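Local coordinates for plantacyanin (Spinacia oleracea, PDB 1F56), which binds one copper ion in a small cupredoxin beta barrel and probably carries electrons, as a basic blue protein of the phytocyanin family, at residues H34-V39 / D61-T66; L25-I30 / M84-N89. All coordinates share one frame; numbering follows the deposited sequence.

How the contacts relate
Both contacts are buried and join the two sheets of the cupredoxin barrel. Strands 24-28 and 60-64 are neighbours in one sheet; strands 36-39 and 85-90 belong to the other. Contact 2 lies nearer the centre of the chain and is wholly apolar. Contact 1 pairs apolar branches but also takes in a carboxylate. Their centres are 7 Å apart, and two probable hydrogen bonds tie them together: one joins the side chains of Asp61 and Tyr29, and a backbone one joins Ile63 O to Leu25 N at 2.8 Å. Each also reaches the copper site, contact 1 through His34 and contact 2 through Met84.

Contact 1 (H34-V39 / D61-T66); sequences HNVVAV and DRIKLT. With CU1 (copper (I) ion), chain F.
A chi1 of -177° puts Val36 CG1 anti to the backbone N, where it meets Ile63, and leaves CG2 beside that N, next to Asp61. Ile63 answers with an extended chain: CG1 is anti to its own carbonyl carbon, and chi2 of -179° carries CD1 out to the valine. Val36 CG1 and Ile63 CD1 meet at 4.1 Å. Val36 CG2 lies 3.7 Å from Asp61 OD2, a plain van der Waals approach. In each pair the two side chains run alongside one another in opposing senses and do not meet end to end. No hydrogen bond crosses between the segments, and Val36 and Asp61, the closest pair of CA atoms, are still 8.0 Å apart. This is packing between two sheets of the barrel. Phe27 and Phe72 border both Val36 and Ile63.

The buried carboxylate is satisfied from other parts of the chain: OD2 bonds Tyr29 OH and OD1 bonds Ser58 OG. Two residues before Val36, His34 ND1 binds copper at 2.0 Å. Cys74, His79 and Met84 complete the metal site. The strand that offers Val36 to the core thus begins close behind a copper ligand. The two hydroxyl partners would favour a charged Asp61 carboxylate, although burial beside a valine methyl probably opposes it.

Contact 2 (L25-I30 / M84-N89); sequences LVFKYI and MKIAIN
The hydrophobic core of the cupredoxin barrel is filled here from two facing strands, 24-28 and 85-90. Phe27 and Ile86 reach into the core from facing sheets. Ile86 CD1 reaches Phe27 CE2 at 4.0 Å, at the edge of the ring and near its plane, and does not lie over a face. The chi1 of 53° sets Ile86 CG1 between its backbone N and carbonyl carbon, and chi2 of 174° then carries CD1 out to the ring edge. Farther along the strands, Leu25 CD1 and Ile88 CG1 form a looser apolar pair at 4.3 Å. The CA atoms of Leu25 and Ile88 are 10.3 Å apart, so side chains alone span the distance between the backbones. The contact has no hydrogen bonds.

Met84, just before strand 85-90, is a ligand of the copper. The Phe27 side chain lies about 10 Å from that metal. Around the ring, Trp7 meets Phe27 edge-to-face and Phe72 of strand 68-73 meets it with the planes at about 50°. Strand 24-28 lies between 2-6, its parallel neighbour, and 60-64, its antiparallel one. Strand 85-90 is an outermost strand of the other sheet, next to 68-73.

Contact 1 (H34-V39 / D61-T66)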
# COMPACT_ATOMS: atom_id res chain seq x y z
N HIS A 34 8.11 3.85 -8.36
CA HIS A 34 7.12 2.91 -7.82
C HIS A 34 5.73 3.52 -7.98
O HIS A 34 5.57 4.65 -8.44
CB HIS A 34 7.33 2.68 -6.30
CG HIS A 34 8.67 2.16 -5.93
ND1 HIS A 34 9.04 0.84 -6.10
CD2 HIS A 34 9.76 2.78 -5.41
CE1 HIS A 34 10.29 0.68 -5.71
NE2 HIS A 34 10.75 1.84 -5.29
N ASN A 35 4.72 2.74 -7.59
CA ASN A 35 3.35 3.21 -7.56
C ASN A 35 2.68 2.48 -6.40
O ASN A 35 3.28 1.56 -5.80
CB ASN A 35 2.64 2.95 -8.90
CG ASN A 35 2.39 1.50 -9.17
OD1 ASN A 35 2.73 0.62 -8.38
ND2 ASN A 35 1.77 1.22 -10.32
N VAL A 36 1.48 2.93 -6.03
CA VAL A 36 0.72 2.31 -4.96
C VAL A 36 -0.65 1.97 -5.54
O VAL A 36 -1.38 2.85 -5.97
CB VAL A 36 0.52 3.26 -3.77
CG1 VAL A 36 -0.22 2.52 -2.66
CG2 VAL A 36 1.88 3.80 -3.30
N VAL A 37 -0.99 0.69 -5.56
CA VAL A 37 -2.27 0.26 -6.09
C VAL A 37 -3.06 -0.36 -4.94
O VAL A 37 -2.54 -1.26 -4.26
CB VAL A 37 -2.08 -0.78 -7.22
CG1 VAL A 37 -3.43 -1.09 -7.88
CG2 VAL A 37 -1.08 -0.25 -8.26
N ALA A 38 -4.29 0.12 -4.71
CA ALA A 38 -5.16 -0.41 -3.66
C ALA A 38 -5.90 -1.57 -4.30
O ALA A 38 -6.66 -1.39 -5.24
CB ALA A 38 -6.17 0.68 -3.19
N VAL A 39 -5.67 -2.77 -3.78
CA VAL A 39 -6.27 -3.97 -4.37
C VAL A 39 -7.12 -4.73 -3.37
O VAL A 39 -7.25 -4.31 -2.22
CB VAL A 39 -5.14 -4.91 -4.89
CG1 VAL A 39 -4.25 -4.17 -5.88
CG2 VAL A 39 -4.28 -5.41 -3.73
N ASP A 61 1.63 9.89 -1.59
CA ASP A 61 0.22 9.60 -1.72
C ASP A 61 -0.47 9.47 -0.36
O ASP A 61 -0.03 8.69 0.49
CB ASP A 61 0.04 8.30 -2.52
CG ASP A 61 0.81 8.33 -3.83
OD1 ASP A 61 0.57 9.27 -4.63
OD2 ASP A 61 1.65 7.44 -4.08
N ARG A 62 -1.54 10.24 -0.17
CA ARG A 62 -2.31 10.22 1.07
C ARG A 62 -3.52 9.33 0.86
O ARG A 62 -4.39 9.64 0.06
CB ARG A 62 -2.79 11.62 1.44
CG ARG A 62 -1.70 12.53 1.96
CD ARG A 62 -2.27 13.89 2.34
NE ARG A 62 -1.52 14.47 3.45
CZ ARG A 62 -1.74 14.18 4.73
NH1 ARG A 62 -2.69 13.32 5.07
NH2 ARG A 62 -0.99 14.74 5.68
N ILE A 63 -3.57 8.23 1.58
CA ILE A 63 -4.68 7.31 1.45
C ILE A 63 -5.30 7.01 2.82
O ILE A 63 -4.60 6.63 3.76
CB ILE A 63 -4.19 6.01 0.81
CG1 ILE A 63 -3.53 6.32 -0.54
CG2 ILE A 63 -5.36 5.04 0.63
CD1 ILE A 63 -3.03 5.09 -1.27
N LYS A 64 -6.61 7.20 2.92
CA LYS A 64 -7.33 6.92 4.16
C LYS A 64 -7.71 5.44 4.24
O LYS A 64 -8.11 4.84 3.25
CB LYS A 64 -8.56 7.82 4.24
CG LYS A 64 -8.18 9.31 4.17
CD LYS A 64 -9.37 10.23 4.34
CE LYS A 64 -8.93 11.68 4.28
NZ LYS A 64 -10.09 12.63 4.33
N LEU A 65 -7.55 4.85 5.42
CA LEU A 65 -7.87 3.44 5.64
C LEU A 65 -9.35 3.24 5.93
O LEU A 65 -9.96 4.05 6.61
CB LEU A 65 -7.07 2.91 6.82
CG LEU A 65 -5.55 2.94 6.67
CD1 LEU A 65 -4.90 2.32 7.92
CD2 LEU A 65 -5.16 2.16 5.41
N THR A 66 -9.94 2.16 5.42
CA THR A 66 -11.35 1.88 5.71
C THR A 66 -11.34 0.78 6.77
O THR A 66 -10.35 0.05 6.90
CB THR A 66 -12.12 1.39 4.46
OG1 THR A 66 -11.39 0.32 3.82
CG2 THR A 66 -12.33 2.53 3.48
CU CU1 F . 7.75 -0.57 -6.80

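Contact 2 (L25-I30 / M84-N89)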
# COMPACT_ATOMS: atom_id res chain seq x y z
N LEU A 25 -2.53 7.07 5.62
CA LEU A 25 -1.17 6.56 5.38
C LEU A 25 -0.56 7.44 4.30
O LEU A 25 -1.22 7.77 3.31
CB LEU A 25 -1.19 5.12 4.87
CG LEU A 25 -1.69 4.03 5.83
CD1 LEU A 25 -1.43 2.65 5.22
CD2 LEU A 25 -0.98 4.17 7.16
N VAL A 26 0.69 7.84 4.48
CA VAL A 26 1.33 8.64 3.47
C VAL A 26 2.48 7.82 2.90
O VAL A 26 3.50 7.61 3.56
CB VAL A 26 1.88 9.97 4.03
CG1 VAL A 26 2.44 10.82 2.87
CG2 VAL A 26 0.76 10.77 4.76
N PHE A 27 2.29 7.33 1.67
CA PHE A 27 3.31 6.53 1.01
C PHE A 27 4.37 7.46 0.41
O PHE A 27 4.07 8.29 -0.47
CB PHE A 27 2.69 5.65 -0.09
CG PHE A 27 1.78 4.58 0.44
CD1 PHE A 27 0.47 4.88 0.82
CD2 PHE A 27 2.24 3.27 0.59
CE1 PHE A 27 -0.37 3.89 1.34
CE2 PHE A 27 1.40 2.27 1.11
CZ PHE A 27 0.09 2.59 1.48
N LYS A 28 5.59 7.32 0.90
CA LYS A 28 6.69 8.17 0.46
C LYS A 28 7.74 7.39 -0.31
O LYS A 28 8.20 6.33 0.14
CB LYS A 28 7.33 8.86 1.67
CG LYS A 28 6.36 9.75 2.43
CD LYS A 28 7.07 10.77 3.28
CE LYS A 28 6.12 11.88 3.69
NZ LYS A 28 6.80 12.95 4.48
N TYR A 29 8.09 7.93 -1.48
CA TYR A 29 9.06 7.32 -2.38
C TYR A 29 9.35 8.31 -3.52
O TYR A 29 8.74 9.39 -3.58
CB TYR A 29 8.51 6.01 -2.95
CG TYR A 29 7.18 6.19 -3.66
CD1 TYR A 29 5.98 6.20 -2.94
CD2 TYR A 29 7.12 6.39 -5.04
CE1 TYR A 29 4.75 6.41 -3.59
CE2 TYR A 29 5.89 6.60 -5.70
CZ TYR A 29 4.72 6.61 -4.96
OH TYR A 29 3.52 6.83 -5.60
N ILE A 30 10.26 7.95 -4.41
CA ILE A 30 10.59 8.85 -5.51
C ILE A 30 9.61 8.63 -6.66
O ILE A 30 9.48 7.52 -7.19
CB ILE A 30 12.04 8.62 -6.06
CG1 ILE A 30 13.08 9.02 -5.00
CG2 ILE A 30 12.27 9.48 -7.29
CD1 ILE A 30 14.51 8.64 -5.38
N MET A 84 7.07 -5.75 -2.30
CA MET A 84 6.33 -4.50 -2.21
C MET A 84 4.82 -4.73 -2.14
O MET A 84 4.09 -4.57 -3.12
CB MET A 84 6.69 -3.57 -3.37
CG MET A 84 8.05 -2.92 -3.21
SD MET A 84 8.27 -1.50 -4.30
CE MET A 84 7.64 -0.12 -3.25
N LYS A 85 4.36 -5.13 -0.97
CA LYS A 85 2.93 -5.36 -0.75
C LYS A 85 2.68 -5.32 0.75
O LYS A 85 3.55 -5.74 1.53
CB LYS A 85 2.52 -6.73 -1.30
CG LYS A 85 3.24 -7.87 -0.59
CD LYS A 85 2.50 -9.18 -0.66
CE LYS A 85 2.62 -9.86 -2.00
NZ LYS A 85 1.96 -11.20 -1.96
N ILE A 86 1.53 -4.80 1.17
CA ILE A 86 1.20 -4.80 2.59
C ILE A 86 -0.29 -4.94 2.81
O ILE A 86 -1.10 -4.53 1.97
CB ILE A 86 1.64 -3.51 3.33
CG1 ILE A 86 1.10 -2.28 2.61
CG2 ILE A 86 3.14 -3.49 3.48
CD1 ILE A 86 1.37 -0.98 3.38
N ALA A 87 -0.63 -5.54 3.94
CA ALA A 87 -2.00 -5.75 4.35
C ALA A 87 -2.08 -5.09 5.72
O ALA A 87 -1.33 -5.45 6.63
CB ALA A 87 -2.30 -7.24 4.45
N ILE A 88 -2.95 -4.10 5.84
CA ILE A 88 -3.13 -3.37 7.09
C ILE A 88 -4.54 -3.67 7.61
O ILE A 88 -5.50 -3.59 6.85
CB ILE A 88 -3.03 -1.85 6.85
CG1 ILE A 88 -1.66 -1.50 6.26
CG2 ILE A 88 -3.29 -1.07 8.16
CD1 ILE A 88 -0.50 -1.85 7.15
N ASN A 89 -4.65 -4.04 8.89
CA ASN A 89 -5.95 -4.29 9.50
C ASN A 89 -6.31 -3.03 10.26
O ASN A 89 -5.71 -2.72 11.29
CB ASN A 89 -5.90 -5.47 10.48
CG ASN A 89 -7.26 -5.78 11.10
OD1 ASN A 89 -7.36 -6.50 12.09
ND2 ASN A 89 -8.32 -5.25 10.50